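Local atomic coordinates of transcriptional regulator, MarR family (PDB entry 3G3Z), a protein that probably binds DNA as a dimeric transcription factor of the MarR family, regulating gene expression in Neisseria meningitidis. Residues 27-32 and 100-105; 36-41 and 53-58; 31-36 and 67-72. All blocks are in the same frame, centred on the assembly; numbering follows the deposited sequence.

Contact 1. Residues 27-32 and 100-105; sequences QDLNYN and APLTES
Gln27 and Leu102 bring their CA atoms to 7.1 Å, where the turn before helix 31-43 passes beside helix 93-117. The side chain of Gln27 runs obliquely across Leu102. Its CG lies 3.7 Å from CD1 of Leu102, and its CB is at nearly the same distance. The chain then bends at chi2 (-48°), and this bend carries the amide past the leucine to Ser105. There OE1 of Gln27 lies 2.9 Å from OG of Ser105. The hydroxyl also lies within bonding distance of two carbonyl oxygens of its own helix, O of Pro101 and O of Leu102. The other end of the amide is anchored as well: NE2 of Gln27 bonds to O of Trp23, one turn back in helix 5-25.

In the MarR fold this is a junction between the helices of the dimerisation region and the winged-helix domain. Helix 5-25 ends in a Schellman motif, with Asp28 at positive phi, and Asn30 then serves as N-cap of helix 31-43, its OD1 bonding to N of Leu33. Between these two local motifs lies Leu29. It meets Leu102 tip to tip, its CD1 3.9 Å from CD2 of Leu102 and equally far from CD1. CD1 of Leu102 touches both Gln27 and Leu29, while CD2 touches Leu29 and the ring of Phe34. CG of Leu102 stands opposite its backbone N (chi1 178°), and this torsion together with chi2 (66°) brings both methyls to the loop. Leu102 is buried, whereas Gln27, Leu29 and Ser105 remain partly exposed.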
loop_
_atom_site.group_PDB
_atom_site.type_symbol
_atom_site.label_atom_id
_atom_site.label_comp_id
_atom_site.label_asym_id
_atom_site.label_seq_id
_atom_site.Cartn_x
_atom_site.Cartn_y
_atom_site.Cartn_z
ATOM N N GLN A 27 10.581 -6.540 -12.234
ATOM C CA GLN A 27 11.404 -7.751 -12.131
ATOM C C GLN A 27 10.645 -8.932 -12.741
ATOM O O GLN A 27 11.113 -10.067 -12.703
ATOM C CB GLN A 27 11.812 -8.062 -10.676
ATOM C CG GLN A 27 12.218 -6.842 -9.823
ATOM C CD GLN A 27 13.202 -5.901 -10.514
ATOM O OE1 GLN A 27 14.349 -6.267 -10.782
ATOM N NE2 GLN A 27 12.762 -4.671 -10.772
ATOM N N ASP A 28 9.476 -8.637 -13.315
ATOM C CA ASP A 28 8.583 -9.632 -13.917
ATOM C C ASP A 28 7.948 -10.541 -12.860
ATOM O O ASP A 28 7.554 -11.683 -13.134
ATOM C CB ASP A 28 9.281 -10.408 -15.048
ATOM C CG ASP A 28 9.312 -9.628 -16.359
ATOM O OD1 ASP A 28 8.759 -8.511 -16.407
ATOM O OD2 ASP A 28 9.878 -10.138 -17.348
ATOM N N LEU A 29 7.814 -9.992 -11.651
ATOM C CA LEU A 29 7.219 -10.721 -10.538
ATOM C C LEU A 29 6.013 -9.971 -9.980
ATOM O O LEU A 29 5.516 -9.012 -10.579
ATOM C CB LEU A 29 8.281 -10.997 -9.445
ATOM C CG LEU A 29 9.412 -11.954 -9.848
ATOM C CD1 LEU A 29 10.622 -11.808 -8.938
ATOM C CD2 LEU A 29 8.938 -13.409 -9.873
ATOM N N ASN A 30 5.517 -10.443 -8.847
ATOM C CA ASN A 30 4.484 -9.721 -8.135
ATOM C C ASN A 30 4.799 -9.748 -6.644
ATOM O O ASN A 30 5.752 -10.427 -6.209
ATOM C CB ASN A 30 3.085 -10.259 -8.467
ATOM C CG ASN A 30 2.882 -11.699 -8.037
ATOM O OD1 ASN A 30 3.588 -12.215 -7.171
ATOM N ND2 ASN A 30 1.900 -12.355 -8.641
ATOM N N TYR A 31 4.017 -8.992 -5.880
ATOM C CA TYR A 31 4.256 -8.802 -4.455
ATOM C C TYR A 31 4.276 -10.128 -3.708
ATOM O O TYR A 31 5.181 -10.386 -2.929
ATOM C CB TYR A 31 3.195 -7.859 -3.874
ATOM C CG TYR A 31 3.415 -7.507 -2.427
ATOM C CD1 TYR A 31 2.770 -8.222 -1.415
ATOM C CD2 TYR A 31 4.262 -6.466 -2.066
ATOM C CE1 TYR A 31 2.978 -7.924 -0.082
ATOM C CE2 TYR A 31 4.476 -6.152 -0.729
ATOM C CZ TYR A 31 3.810 -6.880 0.258
ATOM O OH TYR A 31 3.995 -6.581 1.582
ATOM N N ASN A 32 3.279 -10.969 -3.965
ATOM C CA ASN A 32 3.170 -12.261 -3.293
ATOM C C ASN A 32 4.392 -13.163 -3.524
ATOM O O ASN A 32 4.892 -13.766 -2.590
ATOM C CB ASN A 32 1.874 -12.975 -3.716
ATOM C CG ASN A 32 0.626 -12.157 -3.418
ATOM O OD1 ASN A 32 -0.439 -12.381 -4.011
ATOM N ND2 ASN A 32 0.740 -11.216 -2.490
ATOM N N ALA A 100 19.072 -14.955 -7.185
ATOM C CA ALA A 100 20.268 -14.108 -7.221
ATOM C C ALA A 100 20.076 -12.756 -7.923
ATOM O O ALA A 100 20.344 -11.722 -7.312
ATOM C CB ALA A 100 21.466 -14.867 -7.796
ATOM N N PRO A 101 19.583 -12.752 -9.187
ATOM C CA PRO A 101 19.369 -11.479 -9.914
ATOM C C PRO A 101 18.358 -10.568 -9.239
ATOM O O PRO A 101 18.452 -9.348 -9.363
ATOM C CB PRO A 101 18.806 -11.919 -11.275
ATOM C CG PRO A 101 19.037 -13.388 -11.367
ATOM C CD PRO A 101 19.131 -13.915 -9.976
ATOM N N LEU A 102 17.393 -11.162 -8.534
ATOM C CA LEU A 102 16.386 -10.391 -7.815
ATOM C C LEU A 102 16.985 -9.667 -6.621
ATOM O O LEU A 102 16.721 -8.488 -6.423
ATOM C CB LEU A 102 15.205 -11.267 -7.373
ATOM C CG LEU A 102 14.126 -10.533 -6.578
ATOM C CD1 LEU A 102 13.437 -9.479 -7.490
ATOM C CD2 LEU A 102 13.108 -11.509 -5.997
ATOM N N THR A 103 17.790 -10.367 -5.823
ATOM C CA THR A 103 18.447 -9.712 -4.690
ATOM C C THR A 103 19.386 -8.619 -5.178
ATOM O O THR A 103 19.497 -7.559 -4.557
ATOM C CB THR A 103 19.224 -10.698 -3.816
ATOM O OG1 THR A 103 20.202 -11.375 -4.616
ATOM C CG2 THR A 103 18.271 -11.708 -3.207
ATOM N N GLU A 104 20.041 -8.866 -6.305
ATOM C CA GLU A 104 20.974 -7.882 -6.844
ATOM C C GLU A 104 20.277 -6.604 -7.301
ATOM O O GLU A 104 20.716 -5.508 -6.964
ATOM C CB GLU A 104 21.824 -8.484 -7.959
ATOM C CG GLU A 104 22.929 -9.363 -7.436
ATOM C CD GLU A 104 23.579 -10.185 -8.531
ATOM O OE1 GLU A 104 24.127 -9.582 -9.481
ATOM O OE2 GLU A 104 23.545 -11.433 -8.437
ATOM N N SER A 105 19.193 -6.745 -8.061
ATOM C CA SER A 105 18.424 -5.579 -8.505
ATOM C C SER A 105 17.779 -4.848 -7.336
ATOM O O SER A 105 17.685 -3.621 -7.357
ATOM C CB SER A 105 17.374 -5.948 -9.554
ATOM O OG SER A 105 16.624 -7.063 -9.145
#

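Contact 2. Residues 36-41 and 53-58; sequences VLYTLA and EKWSLP
Thr39 and Trp55 join helix 31-43 to the first helix of the helix-turn-helix motif of this winged-helix domain. That motif consists of helix 48-55, a short turn and helix 59-71, which corresponds to the recognition helix of the MarR family. Trp55 comes just before Ser56, which has positive phi and completes a Schellman motif with two bonds back into the last turn. Pro58 occupies the N-cap position before helix 59-71.

The indole N-H makes the polar link. NE1 of Trp55 donates to OG1 of Thr39 over 2.8 Å. The acceptor lies close to the plane of the ring, 14° out of it, but the bond is bent, with an angle of 141° at the hydrogen. CD1 of Trp55 also comes within 3.4 Å of the same oxygen. OG1 of Thr39 has a second bond, to O of Ala35 in the preceding turn of its own helix. The buried hydroxyl is thus held by two partners. On the benzo side of the indole, CZ2 of Trp55 makes a looser contact with CD2 of Tyr38 at 4.3 Å. Tyr38 also stacks on Phe34.

Lys54 runs past Thr39 in the opposite direction, and its CD comes 3.9 Å from OG1 of Thr39. This is a contact of the aliphatic chain, since the ammonium group has its partners further out. The chain is extended until chi4 (82°), where it turns. NZ forms salt bridges with Glu43 and with Asp7 of the second subunit, so this helix also takes part in the dimer. The aliphatic part of Lys54 covers one face of the neighbouring indole too: its CG sits 3.8 Å above the plane of the Trp55 ring, displaced toward the rim.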
loop_
_atom_site.group_PDB
_atom_site.type_symbol
_atom_site.label_atom_id
_atom_site.label_comp_id
_atom_site.label_asym_id
_atom_site.label_seq_id
_atom_site.Cartn_x
_atom_site.Cartn_y
_atom_site.Cartn_z
ATOM N N VAL A 36 7.826 -14.211 -0.699
ATOM C CA VAL A 36 8.453 -15.527 -0.448
ATOM C C VAL A 36 9.913 -15.541 -0.894
ATOM O O VAL A 36 10.814 -15.766 -0.089
ATOM C CB VAL A 36 7.661 -16.697 -1.133
ATOM C CG1 VAL A 36 8.352 -18.069 -0.910
ATOM C CG2 VAL A 36 6.263 -16.752 -0.597
ATOM N N LEU A 37 10.141 -15.282 -2.178
ATOM C CA LEU A 37 11.471 -15.390 -2.784
ATOM C C LEU A 37 12.522 -14.476 -2.137
ATOM O O LEU A 37 13.640 -14.911 -1.828
ATOM C CB LEU A 37 11.382 -15.110 -4.294
ATOM C CG LEU A 37 10.508 -16.071 -5.125
ATOM C CD1 LEU A 37 10.219 -15.480 -6.499
ATOM C CD2 LEU A 37 11.157 -17.444 -5.241
ATOM N N TYR A 38 12.157 -13.216 -1.931
ATOM C CA TYR A 38 13.093 -12.262 -1.361
ATOM C C TYR A 38 13.380 -12.497 0.124
ATOM O O TYR A 38 14.532 -12.359 0.551
ATOM C CB TYR A 38 12.641 -10.834 -1.614
ATOM C CG TYR A 38 13.685 -9.808 -1.270
ATOM C CD1 TYR A 38 14.776 -9.578 -2.116
ATOM C CD2 TYR A 38 13.591 -9.065 -0.091
ATOM C CE1 TYR A 38 15.746 -8.629 -1.791
ATOM C CE2 TYR A 38 14.554 -8.113 0.240
ATOM C CZ TYR A 38 15.622 -7.897 -0.612
ATOM O OH TYR A 38 16.570 -6.958 -0.276
ATOM N N THR A 39 12.354 -12.863 0.899
ATOM C CA THR A 39 12.560 -13.231 2.311
ATOM C C THR A 39 13.520 -14.421 2.422
ATOM O O THR A 39 14.458 -14.409 3.225
ATOM C CB THR A 39 11.223 -13.548 3.057
ATOM O OG1 THR A 39 10.295 -12.473 2.872
ATOM C CG2 THR A 39 11.453 -13.724 4.542
ATOM N N LEU A 40 13.299 -15.432 1.596
ATOM C CA LEU A 40 14.097 -16.650 1.679
ATOM C C LEU A 40 15.535 -16.437 1.220
ATOM O O LEU A 40 16.456 -17.048 1.757
ATOM C CB LEU A 40 13.431 -17.795 0.910
ATOM C CG LEU A 40 12.118 -18.358 1.472
ATOM C CD1 LEU A 40 11.640 -19.535 0.636
ATOM C CD2 LEU A 40 12.253 -18.771 2.936
ATOM N N ALA A 41 15.718 -15.562 0.235
ATOM C CA ALA A 41 17.042 -15.287 -0.319
ATOM C C ALA A 41 17.918 -14.446 0.610
ATOM O O ALA A 41 19.143 -14.585 0.608
ATOM C CB ALA A 41 16.920 -14.622 -1.685
ATOM N N GLU A 53 3.516 -12.626 7.981
ATOM C CA GLU A 53 3.549 -11.520 8.943
ATOM C C GLU A 53 4.460 -10.360 8.504
ATOM O O GLU A 53 4.044 -9.198 8.528
ATOM C CB GLU A 53 3.851 -12.027 10.365
ATOM C CG GLU A 53 2.560 -12.205 11.185
ATOM C CD GLU A 53 2.580 -13.360 12.192
ATOM O OE1 GLU A 53 3.620 -13.580 12.854
ATOM O OE2 GLU A 53 1.528 -14.035 12.339
ATOM N N LYS A 54 5.670 -10.686 8.059
ATOM C CA LYS A 54 6.606 -9.690 7.552
ATOM C C LYS A 54 6.020 -8.821 6.425
ATOM O O LYS A 54 6.171 -7.602 6.441
ATOM C CB LYS A 54 7.889 -10.371 7.070
ATOM C CG LYS A 54 8.989 -9.406 6.653
ATOM C CD LYS A 54 10.158 -10.165 6.039
ATOM C CE LYS A 54 11.159 -9.233 5.345
ATOM N NZ LYS A 54 12.120 -8.607 6.300
ATOM N N TRP A 55 5.353 -9.446 5.454
ATOM C CA TRP A 55 4.883 -8.708 4.283
ATOM C C TRP A 55 3.403 -8.397 4.333
ATOM O O TRP A 55 2.850 -7.855 3.376
ATOM C CB TRP A 55 5.294 -9.402 2.982
ATOM C CG TRP A 55 6.787 -9.415 2.844
ATOM C CD1 TRP A 55 7.627 -10.447 3.132
ATOM C CD2 TRP A 55 7.617 -8.322 2.420
ATOM N NE1 TRP A 55 8.936 -10.074 2.901
ATOM C CE2 TRP A 55 8.957 -8.770 2.475
ATOM C CE3 TRP A 55 7.357 -7.006 2.009
ATOM C CZ2 TRP A 55 10.047 -7.944 2.123
ATOM C CZ3 TRP A 55 8.437 -6.184 1.660
ATOM C CH2 TRP A 55 9.766 -6.662 1.716
ATOM N N SER A 56 2.782 -8.701 5.471
ATOM C CA SER A 56 1.378 -8.356 5.733
ATOM C C SER A 56 0.448 -9.068 4.740
ATOM O O SER A 56 -0.439 -8.453 4.153
ATOM C CB SER A 56 1.175 -6.827 5.723
ATOM O OG SER A 56 1.869 -6.216 6.811
ATOM N N LEU A 57 0.690 -10.367 4.547
ATOM C CA LEU A 57 -0.131 -11.201 3.662
ATOM C C LEU A 57 -0.912 -12.280 4.418
ATOM O O LEU A 57 -0.407 -12.840 5.386
ATOM C CB LEU A 57 0.740 -11.869 2.594
ATOM C CG LEU A 57 1.350 -10.950 1.542
ATOM C CD1 LEU A 57 2.366 -11.722 0.712
ATOM C CD2 LEU A 57 0.275 -10.323 0.666
ATOM N N PRO A 58 -2.138 -12.587 3.967
ATOM C CA PRO A 58 -2.897 -13.660 4.605
ATOM C C PRO A 58 -2.316 -15.042 4.308
ATOM O O PRO A 58 -1.670 -15.240 3.273
ATOM C CB PRO A 58 -4.288 -13.520 3.995
ATOM C CG PRO A 58 -4.089 -12.795 2.738
ATOM C CD PRO A 58 -2.916 -11.907 2.914
#

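Contact 3. Residues 31-36 and 67-72; sequences YNLFAV and KTLAGQ
Leu69 points into helix 31-43 and packs against Leu33 and Val36 on successive turns. The dense part of the contact is entirely apolar. CD2 of Leu69 lies 3.6 Å from CD2 of Leu33, and the two side chains cross at a slant. The CD1 branch of Leu69 meets Val36 tip to tip, 3.8 Å from its CG1. CD1 of Leu69 is also 3.9 Å from CD2 of Leu33, so this one methyl of Leu33 touches both branches of Leu69. CG1 of Val36 is opposite the backbone N (chi1 178°), and from there it reaches Leu69.

The margins are looser. Thr68 and Gln72 are exposed, and their side chains make no contact with segment 31-36. No hydrogen bond crosses the contact. Leu33 is itself only partly buried, while Val36 and Leu69 are buried.

The pair of helices belongs to the hydrophobic core of the winged-helix domain. One turn earlier in helix 59-71, Val65 continues the contact with Leu33 and Val36. Leu69 also packs on Leu74, just past the helix, and on Ile75 of strand 75-77, where the wing begins.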
loop_
_atom_site.group_PDB
_atom_site.type_symbol
_atom_site.label_atom_id
_atom_site.label_comp_id
_atom_site.label_asym_id
_atom_site.label_seq_id
_atom_site.Cartn_x
_atom_site.Cartn_y
_atom_site.Cartn_z
ATOM N N TYR A 31 4.017 -8.992 -5.880
ATOM C CA TYR A 31 4.256 -8.802 -4.455
ATOM C C TYR A 31 4.276 -10.128 -3.708
ATOM O O TYR A 31 5.181 -10.386 -2.929
ATOM C CB TYR A 31 3.195 -7.859 -3.874
ATOM C CG TYR A 31 3.415 -7.507 -2.427
ATOM C CD1 TYR A 31 2.770 -8.222 -1.415
ATOM C CD2 TYR A 31 4.262 -6.466 -2.066
ATOM C CE1 TYR A 31 2.978 -7.924 -0.082
ATOM C CE2 TYR A 31 4.476 -6.152 -0.729
ATOM C CZ TYR A 31 3.810 -6.880 0.258
ATOM O OH TYR A 31 3.995 -6.581 1.582
ATOM N N ASN A 32 3.279 -10.969 -3.965
ATOM C CA ASN A 32 3.170 -12.261 -3.293
ATOM C C ASN A 32 4.392 -13.163 -3.524
ATOM O O ASN A 32 4.892 -13.766 -2.590
ATOM C CB ASN A 32 1.874 -12.975 -3.716
ATOM C CG ASN A 32 0.626 -12.157 -3.418
ATOM O OD1 ASN A 32 -0.439 -12.381 -4.011
ATOM N ND2 ASN A 32 0.740 -11.216 -2.490
ATOM N N LEU A 33 4.860 -13.251 -4.767
ATOM C CA LEU A 33 6.049 -14.038 -5.107
ATOM C C LEU A 33 7.312 -13.448 -4.502
ATOM O O LEU A 33 8.183 -14.176 -3.999
ATOM C CB LEU A 33 6.216 -14.099 -6.632
ATOM C CG LEU A 33 5.370 -15.131 -7.365
ATOM C CD1 LEU A 33 5.206 -14.725 -8.827
ATOM C CD2 LEU A 33 6.010 -16.521 -7.227
ATOM N N PHE A 34 7.419 -12.126 -4.589
ATOM C CA PHE A 34 8.531 -11.381 -4.008
ATOM C C PHE A 34 8.650 -11.637 -2.518
ATOM O O PHE A 34 9.746 -11.904 -2.003
ATOM C CB PHE A 34 8.356 -9.883 -4.273
ATOM C CG PHE A 34 9.451 -9.048 -3.704
ATOM C CD1 PHE A 34 10.685 -8.964 -4.351
ATOM C CD2 PHE A 34 9.269 -8.363 -2.510
ATOM C CE1 PHE A 34 11.720 -8.198 -3.818
ATOM C CE2 PHE A 34 10.304 -7.591 -1.973
ATOM C CZ PHE A 34 11.523 -7.513 -2.630
ATOM N N ALA A 35 7.509 -11.577 -1.831
ATOM C CA ALA A 35 7.460 -11.798 -0.397
ATOM C C ALA A 35 8.154 -13.116 -0.011
ATOM O O ALA A 35 8.995 -13.122 0.882
ATOM C CB ALA A 35 5.998 -11.777 0.095
ATOM N N VAL A 36 7.826 -14.211 -0.699
ATOM C CA VAL A 36 8.453 -15.527 -0.448
ATOM C C VAL A 36 9.913 -15.541 -0.894
ATOM O O VAL A 36 10.814 -15.766 -0.089
ATOM C CB VAL A 36 7.661 -16.697 -1.133
ATOM C CG1 VAL A 36 8.352 -18.069 -0.910
ATOM C CG2 VAL A 36 6.263 -16.752 -0.597
ATOM N N LYS A 67 3.054 -23.277 -2.960
ATOM C CA LYS A 67 2.716 -24.458 -3.762
ATOM C C LYS A 67 3.263 -24.322 -5.186
ATOM O O LYS A 67 3.853 -25.268 -5.714
ATOM C CB LYS A 67 1.198 -24.703 -3.770
ATOM C CG LYS A 67 0.759 -26.007 -4.443
ATOM C CD LYS A 67 -0.696 -26.369 -4.088
ATOM C CE LYS A 67 -1.147 -27.633 -4.816
ATOM N NZ LYS A 67 -2.498 -28.127 -4.387
ATOM N N THR A 68 3.085 -23.148 -5.795
ATOM C CA THR A 68 3.567 -22.902 -7.165
ATOM C C THR A 68 5.087 -22.972 -7.260
ATOM O O THR A 68 5.628 -23.625 -8.163
ATOM C CB THR A 68 3.065 -21.553 -7.754
ATOM O OG1 THR A 68 1.643 -21.487 -7.655
ATOM C CG2 THR A 68 3.442 -21.432 -9.235
ATOM N N LEU A 69 5.771 -22.330 -6.313
ATOM C CA LEU A 69 7.233 -22.299 -6.313
ATOM C C LEU A 69 7.882 -23.672 -6.064
ATOM O O LEU A 69 8.911 -24.001 -6.677
ATOM C CB LEU A 69 7.750 -21.227 -5.344
ATOM C CG LEU A 69 7.465 -19.766 -5.756
ATOM C CD1 LEU A 69 7.689 -18.827 -4.597
ATOM C CD2 LEU A 69 8.299 -19.313 -6.964
ATOM N N ALA A 70 7.279 -24.469 -5.178
ATOM C CA ALA A 70 7.751 -25.828 -4.917
ATOM C C ALA A 70 7.567 -26.702 -6.148
ATOM O O ALA A 70 8.451 -27.479 -6.489
ATOM C CB ALA A 70 7.037 -26.442 -3.713
ATOM N N GLY A 71 6.418 -26.554 -6.811
ATOM C CA GLY A 71 6.117 -27.266 -8.054
ATOM C C GLY A 71 7.077 -26.888 -9.167
ATOM O O GLY A 71 7.288 -27.653 -10.111
ATOM N N GLN A 72 7.675 -25.705 -9.056
ATOM C CA GLN A 72 8.697 -25.289 -10.009
ATOM C C GLN A 72 10.087 -25.684 -9.547
ATOM O O GLN A 72 11.082 -25.356 -10.202
ATOM C CB GLN A 72 8.603 -23.795 -10.273
ATOM C CG GLN A 72 7.459 -23.442 -11.209
ATOM C CD GLN A 72 7.731 -22.166 -11.973
ATOM O OE1 GLN A 72 7.920 -22.183 -13.193
ATOM N NE2 GLN A 72 7.778 -21.053 -11.257
#

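In the fold
All three contacts use a segment that lies on helix 31-43 or leads into it. Their partners are helix 93-117, helix 48-55 and helix 59-71. The centres of contacts 1 and 2 are about 12 Å apart, those of 1 and 3 about 11 Å, and those of 2 and 3 about 10 Å. Tyr31 links its end of the helix to contact 2: its OH is 2.5 Å from O of Trp55, a probable hydrogen bond. CG2 of Thr103 packs 3.6 Å from CB of Ala41, joining contacts 1 and 2. Contacts 2 and 3 hold the two helices of the helix-turn-helix, which probably binds DNA. Contact 1 ties the turn before helix 31-43 to helix 93-117, and Leu102 reaches Phe34 on the helix itself.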